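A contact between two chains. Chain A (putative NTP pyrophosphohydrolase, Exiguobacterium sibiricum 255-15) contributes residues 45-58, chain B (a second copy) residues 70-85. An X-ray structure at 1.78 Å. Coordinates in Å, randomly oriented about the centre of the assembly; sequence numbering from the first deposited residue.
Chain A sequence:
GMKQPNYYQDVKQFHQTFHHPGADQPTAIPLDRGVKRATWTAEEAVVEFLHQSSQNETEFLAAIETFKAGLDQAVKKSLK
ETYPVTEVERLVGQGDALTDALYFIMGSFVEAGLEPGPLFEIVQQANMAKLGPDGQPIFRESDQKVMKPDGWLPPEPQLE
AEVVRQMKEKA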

# COMPACT_ATOMS: atom_id res chain seq x y z
N ALA A 45 5.30 -0.17 4.64
CA ALA A 45 3.96 -0.00 5.27
C ALA A 45 3.90 -0.60 6.68
O ALA A 45 3.06 -0.18 7.48
CB ALA A 45 2.88 -0.63 4.43
N VAL A 46 4.75 -1.59 6.96
CA VAL A 46 4.75 -2.23 8.29
C VAL A 46 5.98 -1.81 9.10
O VAL A 46 5.83 -1.19 10.13
CB VAL A 46 4.65 -3.77 8.21
CG1 VAL A 46 4.62 -4.41 9.63
CG2 VAL A 46 3.41 -4.18 7.38
N VAL A 47 7.18 -2.17 8.66
CA VAL A 47 8.36 -2.06 9.52
C VAL A 47 8.75 -0.59 9.72
O VAL A 47 8.79 -0.12 10.86
CB VAL A 47 9.58 -2.90 9.02
CG1 VAL A 47 10.79 -2.72 9.96
CG2 VAL A 47 9.19 -4.41 8.88
N GLU A 48 9.01 0.14 8.63
CA GLU A 48 9.42 1.56 8.78
C GLU A 48 8.32 2.39 9.41
O GLU A 48 8.60 3.22 10.26
CB GLU A 48 9.81 2.22 7.42
CG GLU A 48 10.96 1.58 6.73
CD GLU A 48 12.32 1.95 7.33
OE1 GLU A 48 12.42 3.00 8.02
OE2 GLU A 48 13.29 1.20 7.09
N PHE A 49 7.08 2.17 8.97
CA PHE A 49 5.92 2.88 9.53
C PHE A 49 5.80 2.65 11.06
O PHE A 49 5.53 3.61 11.84
CB PHE A 49 4.65 2.41 8.79
CG PHE A 49 3.39 2.96 9.32
CD1 PHE A 49 2.99 4.25 9.01
CD2 PHE A 49 2.58 2.19 10.16
CE1 PHE A 49 1.79 4.76 9.52
CE2 PHE A 49 1.39 2.70 10.69
CZ PHE A 49 1.00 3.98 10.38
N LEU A 50 5.95 1.41 11.49
CA LEU A 50 5.83 1.08 12.93
C LEU A 50 7.03 1.58 13.76
O LEU A 50 6.88 1.97 14.91
CB LEU A 50 5.58 -0.44 13.14
CG LEU A 50 4.20 -0.93 12.67
CD1 LEU A 50 3.92 -2.43 12.98
CD2 LEU A 50 3.13 -0.02 13.29
N HIS A 51 8.21 1.53 13.18
CA HIS A 51 9.40 2.02 13.86
C HIS A 51 9.26 3.52 14.03
O HIS A 51 9.47 4.05 15.11
CB HIS A 51 10.66 1.69 13.07
CG HIS A 51 11.92 2.20 13.71
ND1 HIS A 51 12.36 3.50 13.56
CD2 HIS A 51 12.84 1.57 14.48
CE1 HIS A 51 13.50 3.65 14.22
NE2 HIS A 51 13.81 2.50 14.78
N GLN A 52 8.85 4.21 12.95
CA GLN A 52 8.66 5.68 13.04
C GLN A 52 7.45 6.05 13.87
O GLN A 52 7.29 7.21 14.24
CB GLN A 52 8.56 6.28 11.66
CG GLN A 52 9.82 6.03 10.86
CD GLN A 52 11.00 6.76 11.44
OE1 GLN A 52 11.88 6.17 12.08
NE2 GLN A 52 11.01 8.05 11.25
N SER A 53 6.61 5.09 14.20
CA SER A 53 5.48 5.35 15.14
C SER A 53 5.86 5.09 16.62
O SER A 53 5.08 5.38 17.53
CB SER A 53 4.24 4.48 14.76
OG SER A 53 3.87 4.64 13.39
N SER A 54 7.05 4.52 16.85
CA SER A 54 7.49 4.08 18.17
C SER A 54 8.47 5.03 18.85
O SER A 54 9.24 5.70 18.20
CB SER A 54 8.17 2.70 18.05
OG SER A 54 7.23 1.70 17.68
N GLN A 55 8.45 5.05 20.18
CA GLN A 55 9.35 5.91 20.94
C GLN A 55 10.52 5.16 21.55
O GLN A 55 11.50 5.79 21.98
CB GLN A 55 8.56 6.69 21.99
CG GLN A 55 7.56 7.65 21.34
CD GLN A 55 6.65 8.35 22.33
OE1 GLN A 55 7.09 9.22 23.08
NE2 GLN A 55 5.37 7.98 22.33
N ASN A 56 10.45 3.83 21.57
CA ASN A 56 11.54 3.00 22.10
C ASN A 56 11.42 1.57 21.61
O ASN A 56 10.41 1.18 20.98
CB ASN A 56 11.54 3.03 23.65
CG ASN A 56 10.20 2.64 24.23
OD1 ASN A 56 9.72 1.54 24.01
ND2 ASN A 56 9.59 3.56 24.96
N GLU A 57 12.45 0.78 21.93
CA GLU A 57 12.54 -0.62 21.48
C GLU A 57 11.38 -1.45 22.04
O GLU A 57 10.82 -2.28 21.33
CB GLU A 57 13.90 -1.20 21.88
CG GLU A 57 14.10 -2.65 21.50
CD GLU A 57 15.52 -3.13 21.78
OE1 GLU A 57 16.38 -2.95 20.88
OE2 GLU A 57 15.75 -3.68 22.89
N THR A 58 11.02 -1.22 23.29
CA THR A 58 9.94 -1.98 23.94
C THR A 58 8.60 -1.81 23.19
O THR A 58 7.93 -2.81 22.87
CB THR A 58 9.82 -1.59 25.41
OG1 THR A 58 11.07 -1.84 26.08
CG2 THR A 58 8.69 -2.36 26.11
N GLY B 70 12.16 -11.91 5.17
CA GLY B 70 12.42 -10.52 4.79
C GLY B 70 11.88 -9.52 5.80
O GLY B 70 12.52 -8.50 6.13
N LEU B 71 10.71 -9.81 6.33
CA LEU B 71 10.14 -9.01 7.41
C LEU B 71 11.09 -9.00 8.60
O LEU B 71 11.39 -7.93 9.15
CB LEU B 71 8.79 -9.57 7.85
CG LEU B 71 8.01 -8.86 8.97
CD1 LEU B 71 7.25 -7.67 8.40
CD2 LEU B 71 7.06 -9.86 9.66
N ASP B 72 11.55 -10.18 9.01
CA ASP B 72 12.45 -10.27 10.17
C ASP B 72 13.78 -9.55 9.93
O ASP B 72 14.28 -8.88 10.83
CB ASP B 72 12.67 -11.71 10.63
CG ASP B 72 11.60 -12.17 11.64
OD1 ASP B 72 10.49 -11.57 11.70
OD2 ASP B 72 11.88 -13.14 12.38
N GLN B 73 14.32 -9.63 8.72
CA GLN B 73 15.56 -8.90 8.41
C GLN B 73 15.35 -7.38 8.54
O GLN B 73 16.21 -6.69 9.06
CB GLN B 73 16.13 -9.28 7.05
CG GLN B 73 17.64 -8.96 6.89
CD GLN B 73 18.57 -10.00 7.58
N ALA B 74 14.17 -6.89 8.14
CA ALA B 74 13.89 -5.47 8.12
C ALA B 74 13.74 -4.96 9.54
O ALA B 74 14.25 -3.90 9.85
CB ALA B 74 12.62 -5.16 7.28
N VAL B 75 13.05 -5.73 10.40
CA VAL B 75 12.95 -5.38 11.80
C VAL B 75 14.34 -5.32 12.45
O VAL B 75 14.64 -4.41 13.21
CB VAL B 75 12.08 -6.38 12.59
CG1 VAL B 75 12.06 -6.02 14.07
CG2 VAL B 75 10.64 -6.41 12.05
N LYS B 76 15.19 -6.30 12.15
CA LYS B 76 16.53 -6.33 12.75
C LYS B 76 17.34 -5.10 12.33
O LYS B 76 18.00 -4.48 13.16
CB LYS B 76 17.28 -7.63 12.38
CG LYS B 76 16.67 -8.92 12.96
CD LYS B 76 17.47 -10.16 12.57
CE LYS B 76 16.63 -11.45 12.53
NZ LYS B 76 16.37 -12.02 13.86
N LYS B 77 17.25 -4.72 11.06
CA LYS B 77 17.88 -3.49 10.60
C LYS B 77 17.30 -2.27 11.32
O LYS B 77 18.06 -1.40 11.77
CB LYS B 77 17.73 -3.30 9.09
CG LYS B 77 18.38 -4.40 8.22
CD LYS B 77 18.48 -3.95 6.74
N SER B 78 15.97 -2.19 11.44
CA SER B 78 15.33 -1.02 12.07
C SER B 78 15.62 -0.88 13.57
O SER B 78 15.65 0.23 14.11
CB SER B 78 13.83 -1.04 11.82
OG SER B 78 13.57 -0.80 10.45
N LEU B 79 15.83 -2.02 14.23
CA LEU B 79 16.16 -2.04 15.67
C LEU B 79 17.46 -1.27 15.97
O LEU B 79 17.67 -0.82 17.09
CB LEU B 79 16.27 -3.49 16.17
CG LEU B 79 14.97 -4.26 16.39
CD1 LEU B 79 15.26 -5.75 16.75
CD2 LEU B 79 14.12 -3.59 17.47
N LYS B 80 18.31 -1.13 14.95
CA LYS B 80 19.60 -0.45 15.09
C LYS B 80 19.49 1.05 14.78
O LYS B 80 20.49 1.75 14.86
CB LYS B 80 20.65 -1.10 14.17
CG LYS B 80 20.97 -2.58 14.52
CD LYS B 80 21.68 -3.31 13.37
CE LYS B 80 22.18 -4.70 13.79
N GLU B 81 18.30 1.52 14.42
CA GLU B 81 18.08 2.93 14.06
C GLU B 81 17.40 3.62 15.22
O GLU B 81 16.50 3.04 15.83
CB GLU B 81 17.18 3.03 12.82
CG GLU B 81 17.81 2.50 11.54
CD GLU B 81 19.04 3.31 11.11
OE1 GLU B 81 18.92 4.56 10.98
OE2 GLU B 81 20.12 2.71 10.90
N THR B 82 17.81 4.86 15.52
CA THR B 82 17.29 5.64 16.65
C THR B 82 15.81 5.99 16.42
O THR B 82 15.41 6.18 15.29
CB THR B 82 18.08 6.99 16.83
OG1 THR B 82 17.98 7.74 15.63
CG2 THR B 82 19.57 6.75 17.16
N TYR B 83 15.03 6.08 17.49
CA TYR B 83 13.57 6.26 17.38
C TYR B 83 13.27 7.75 17.33
O TYR B 83 14.05 8.55 17.82
CB TYR B 83 12.81 5.56 18.56
CG TYR B 83 12.98 4.07 18.52
CD1 TYR B 83 12.15 3.28 17.75
CD2 TYR B 83 14.02 3.45 19.22
CE1 TYR B 83 12.34 1.91 17.66
CE2 TYR B 83 14.22 2.08 19.14
CZ TYR B 83 13.37 1.31 18.36
OH TYR B 83 13.56 -0.04 18.27
N PRO B 84 12.15 8.14 16.69
CA PRO B 84 11.74 9.53 16.79
C PRO B 84 11.64 10.02 18.25
O PRO B 84 11.25 9.25 19.12
CB PRO B 84 10.34 9.53 16.16
CG PRO B 84 10.31 8.35 15.33
CD PRO B 84 11.19 7.33 15.95
N VAL B 85 12.00 11.28 18.48
CA VAL B 85 11.94 11.88 19.82
C VAL B 85 10.87 12.99 19.94
O VAL B 85 10.66 13.52 21.03
CB VAL B 85 13.32 12.42 20.26
CG1 VAL B 85 14.30 11.25 20.43
CG2 VAL B 85 13.86 13.47 19.25
O HOH W 1 14.03 2.00 10.42
O HOH W 2 13.95 7.95 13.57
O HOH W 3 12.25 8.37 21.23
O HOH W 4 16.03 -0.77 19.03

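This contact between two copies of one protein illustrates a common design, in which a small apolar helix packing passes into a polar and aromatic lock built on a single histidine. The helices run in nearly the same direction, crossing at -25°, and approach to 9.6 Å, close enough for a knob to enter a hole. The knob is Val A47, which sits among Leu B71, Ala B74, Val B75 and Ser B78. Val A47 CG2 lies 3.8 Å from Leu B71 CD1 and 3.9 Å from Ala B74 CB, distances typical of well-packed apolar groups.

One turn on, His A51 meets the chain leaving the partner helix. Just past the helix, in the loop, Glu B81 O accepts a hydrogen bond from His A51 NE2 at 2.9 Å. Ser B78 O is almost as near to His A51 NE2, at 3.0 Å, but the angle is poor, so proximity alone does not make a bond. The other ring nitrogen is also engaged: His A51 ND1 donates to Gln A52 OE1 at 3.1 Å. With both nitrogens donating, the imidazole appears to carry both protons.

The ring's face is used as well. Tyr B83 forms an offset stack with it, the centroids 4.3 Å apart and the planes inclined by 24°. The opposite face of the tyrosine covers the backbone at Asn A56, whose C is 3.8 Å from Tyr B83 CE2, so the phenol ring is held between imidazole and main chain. Pro B84 extends the packing, its CD 3.4 Å from Ser A54 O.

Water completes the polar margin. Water 4 joins three groups, donating to Glu A57 OE1 and Leu B79 O while accepting from Tyr B83 OH, and water 2 donates to both Gln A52 OE1 and Thr B82 O.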